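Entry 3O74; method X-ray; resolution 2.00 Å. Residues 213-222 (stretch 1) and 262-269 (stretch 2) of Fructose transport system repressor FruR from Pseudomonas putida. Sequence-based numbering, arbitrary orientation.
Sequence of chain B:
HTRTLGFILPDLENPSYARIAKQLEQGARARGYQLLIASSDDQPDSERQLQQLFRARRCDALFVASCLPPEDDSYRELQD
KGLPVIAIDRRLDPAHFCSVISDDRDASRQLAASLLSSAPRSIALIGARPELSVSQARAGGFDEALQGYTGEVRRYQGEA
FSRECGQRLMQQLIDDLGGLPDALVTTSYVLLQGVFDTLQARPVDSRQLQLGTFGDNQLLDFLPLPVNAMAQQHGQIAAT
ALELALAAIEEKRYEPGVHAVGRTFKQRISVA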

# COMPACT_ATOMS: atom_id res chain seq x y z
N THR B 213 13.94 -6.73 -10.80
CA THR B 213 12.59 -7.01 -10.34
C THR B 213 11.54 -6.20 -11.10
O THR B 213 11.85 -5.16 -11.69
N PHE B 214 10.31 -6.69 -11.09
CA PHE B 214 9.17 -5.90 -11.51
C PHE B 214 8.70 -5.08 -10.33
O PHE B 214 8.82 -5.50 -9.18
N GLY B 215 8.15 -3.90 -10.61
CA GLY B 215 7.78 -2.99 -9.55
C GLY B 215 9.03 -2.29 -9.05
O GLY B 215 10.14 -2.57 -9.49
N ASP B 216 8.85 -1.37 -8.11
CA ASP B 216 9.96 -0.59 -7.62
C ASP B 216 9.65 -0.12 -6.21
O ASP B 216 8.52 -0.23 -5.74
N ASN B 217 10.66 0.41 -5.54
CA ASN B 217 10.50 0.85 -4.17
C ASN B 217 11.55 1.89 -3.85
O ASN B 217 12.73 1.73 -4.18
N GLN B 218 11.12 2.97 -3.22
CA GLN B 218 11.98 4.11 -2.93
C GLN B 218 13.27 3.71 -2.23
O GLN B 218 14.35 4.20 -2.55
N LEU B 219 13.16 2.81 -1.26
CA LEU B 219 14.30 2.47 -0.42
C LEU B 219 15.38 1.68 -1.18
O LEU B 219 16.49 1.51 -0.68
N LEU B 220 15.05 1.23 -2.38
CA LEU B 220 16.04 0.61 -3.26
C LEU B 220 17.16 1.60 -3.60
O LEU B 220 18.27 1.20 -3.94
N ASP B 221 16.85 2.89 -3.51
CA ASP B 221 17.84 3.93 -3.78
C ASP B 221 18.94 3.96 -2.72
O ASP B 221 20.02 4.49 -2.95
N PHE B 222 18.64 3.39 -1.56
CA PHE B 222 19.56 3.42 -0.42
C PHE B 222 20.24 2.07 -0.18
O PHE B 222 21.13 1.97 0.67
N GLY B 262 3.70 0.73 -21.58
CA GLY B 262 5.09 0.42 -21.29
C GLY B 262 5.45 0.65 -19.83
O GLY B 262 4.90 1.54 -19.18
N ARG B 263 6.37 -0.16 -19.32
CA ARG B 263 6.94 0.07 -18.00
C ARG B 263 8.16 0.99 -18.11
O ARG B 263 8.81 1.03 -19.15
N THR B 264 8.46 1.72 -17.04
CA THR B 264 9.66 2.55 -17.02
C THR B 264 10.82 1.78 -16.40
O THR B 264 10.66 1.09 -15.40
N PHE B 265 12.00 1.90 -17.02
CA PHE B 265 13.17 1.17 -16.55
C PHE B 265 13.95 2.01 -15.54
O PHE B 265 14.40 3.12 -15.84
N LYS B 266 14.09 1.48 -14.33
CA LYS B 266 14.89 2.12 -13.30
C LYS B 266 16.17 1.32 -13.11
O LYS B 266 16.17 0.30 -12.43
N GLN B 267 17.25 1.79 -13.72
CA GLN B 267 18.53 1.10 -13.62
C GLN B 267 19.37 1.66 -12.50
O GLN B 267 19.65 2.85 -12.44
N ARG B 268 19.78 0.77 -11.60
CA ARG B 268 20.62 1.15 -10.48
C ARG B 268 21.95 0.42 -10.57
O ARG B 268 22.90 0.75 -9.87
N ILE B 269 22.01 -0.57 -11.46
CA ILE B 269 23.25 -1.31 -11.69
C ILE B 269 24.08 -0.64 -12.78
O ILE B 269 23.65 -0.55 -13.93

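Arg268 is the centre of this contact. It has 106 Å² covered by stretch 1, the largest share of any residue, out of 350 Å² buried on both sides together. Its CA-to-CB bond points toward stretch 1. The side chain is m at chi1 and t at chi2 and chi3, so it is extended and carries the guanidinium between two aspartates. Arg268 NH2 forms a salt bridge with Asp216 OD1 at 2.6 Å. Arg268 NH1 forms another with Asp221 OD1 at 2.5 Å. Both distances are short, and one cation thus ties together two acidic residues five positions apart in sequence.

One face of the Arg268 guanidinium is covered by Leu220, whose CB lies 3.3 Å from Arg268 NH1. Leu220 points toward stretch 2, with chi1 between wells at -110° and chi2 p. The backbone is also close here. Leu220 C is 3.0 Å from Arg268 NH1, and Asp221 N is 2.8 Å from the same NH1. The last pair is two donors and makes no hydrogen bond. Asp221 N instead bonds to Gln218 O at 3.0 Å within the 3-10 segment.

Asp216 points toward stretch 2 with chi1 t. Asp216 OD1 serves twice: besides the salt bridge, it accepts a hydrogen bond from Asn217 N at 2.6 Å. Asp216 OD2 lies 3.7 Å from Lys266 CG, against the aliphatic part of the lysine. Asp221 has chi1 m. Its CA-to-CB bond points sideways, but the end of the side chain comes nearer to stretch 2.

Lys266 also points toward stretch 1, with chi1 t, chi2 p and chi3 t. Lys266 NZ donates a hydrogen bond to Asp221 OD1 at 3.1 Å, part of a salt bridge. Asp221 OD1 is therefore shared by Lys266 and Arg268.

Arg263 has the second largest covered area, 55 Å², and packs separately against the start of stretch 1. It points toward stretch 1 and is m, t, t over chi1 to chi3. Phe214 CD2 is 3.6 Å from Arg263 NE. The ring presents its edge, and CD2 sits over one face of the guanidinium. Phe214 has chi1 m; its CA-to-CB bond points sideways, but the ring end comes nearer. Gly215 N is 3.9 Å from Arg263 NH1. The guanidinium nitrogens of Arg263 are hydrogen-bonded elsewhere in the structure.

Asn217, Gln218 and Leu219 point away from stretch 2. The nearest of these side chains is Asn217, whose CB is 6.2 Å from Arg268 NH2.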

# COMPACT_ATOMS: atom_id res chain seq x y z
CB THR B 213 12.43 -6.71 -8.84
OG1 THR B 213 11.15 -7.16 -8.38
CG2 THR B 213 12.56 -5.21 -8.57
CB PHE B 214 8.04 -6.80 -12.01
CG PHE B 214 8.23 -7.27 -13.42
CD1 PHE B 214 9.23 -8.17 -13.74
CD2 PHE B 214 7.39 -6.83 -14.43
CE1 PHE B 214 9.41 -8.61 -15.04
CE2 PHE B 214 7.56 -7.26 -15.73
CZ PHE B 214 8.56 -8.15 -16.04
CB ASP B 216 10.22 0.61 -8.53
CG ASP B 216 11.54 1.29 -8.25
OD1 ASP B 216 12.34 0.75 -7.45
OD2 ASP B 216 11.80 2.36 -8.84
CB ASN B 217 10.62 -0.34 -3.22
CG ASN B 217 10.00 -0.07 -1.87
OD1 ASN B 217 10.61 0.57 -1.02
ND2 ASN B 217 8.78 -0.56 -1.67
CB GLN B 218 11.22 5.12 -2.07
CG GLN B 218 12.07 6.23 -1.52
CD GLN B 218 11.33 7.08 -0.51
OE1 GLN B 218 10.37 6.63 0.11
NE2 GLN B 218 11.77 8.32 -0.34
CB LEU B 219 13.86 1.75 0.86
CG LEU B 219 12.82 2.50 1.70
CD1 LEU B 219 12.73 1.92 3.11
CD2 LEU B 219 13.14 3.98 1.77
CB LEU B 220 15.38 0.11 -4.55
CG LEU B 220 15.26 -1.40 -4.75
CD1 LEU B 220 14.79 -2.09 -3.48
CD2 LEU B 220 14.34 -1.72 -5.92
CB ASP B 221 17.17 5.31 -3.87
CG ASP B 221 16.39 5.51 -5.16
OD1 ASP B 221 16.92 5.17 -6.24
OD2 ASP B 221 15.25 6.02 -5.09
CB PHE B 222 18.82 3.85 0.85
CG PHE B 222 18.21 5.21 0.76
CD1 PHE B 222 18.88 6.32 1.25
CD2 PHE B 222 16.95 5.39 0.21
CE1 PHE B 222 18.32 7.58 1.17
CE2 PHE B 222 16.39 6.65 0.13
CZ PHE B 222 17.08 7.75 0.61
CB ARG B 263 7.33 -1.25 -17.34
CG ARG B 263 6.14 -2.11 -16.93
CD ARG B 263 6.59 -3.39 -16.21
NE ARG B 263 5.44 -4.15 -15.72
CZ ARG B 263 5.00 -4.13 -14.47
NH1 ARG B 263 5.63 -3.40 -13.56
NH2 ARG B 263 3.95 -4.84 -14.12
CB THR B 264 9.43 3.88 -16.28
OG1 THR B 264 8.97 3.61 -14.95
CG2 THR B 264 8.38 4.71 -17.01
CB PHE B 265 14.07 0.80 -17.73
CG PHE B 265 14.98 -0.37 -17.47
CD1 PHE B 265 15.69 -0.97 -18.50
CD2 PHE B 265 15.13 -0.88 -16.18
CE1 PHE B 265 16.53 -2.04 -18.27
CE2 PHE B 265 15.97 -1.95 -15.94
CZ PHE B 265 16.67 -2.53 -16.98
CB LYS B 266 14.12 2.19 -11.98
CG LYS B 266 14.96 2.72 -10.82
CD LYS B 266 15.26 4.21 -10.98
CE LYS B 266 16.46 4.62 -10.15
NZ LYS B 266 16.17 5.76 -9.24
CB GLN B 267 19.30 1.16 -14.94
CG GLN B 267 18.87 0.13 -15.98
CD GLN B 267 19.76 0.13 -17.20
OE1 GLN B 267 19.78 1.08 -17.99
NE2 GLN B 267 20.53 -0.95 -17.36
CB ARG B 268 19.91 0.83 -9.16
CG ARG B 268 18.57 1.54 -9.03
CD ARG B 268 17.79 1.02 -7.85
NE ARG B 268 16.36 1.29 -8.00
CZ ARG B 268 15.68 2.12 -7.22
NH1 ARG B 268 16.29 2.75 -6.23
NH2 ARG B 268 14.38 2.31 -7.42
CB ILE B 269 22.96 -2.77 -12.08
CG1 ILE B 269 22.17 -3.47 -10.97
CG2 ILE B 269 24.27 -3.50 -12.36
CD1 ILE B 269 21.87 -4.93 -11.26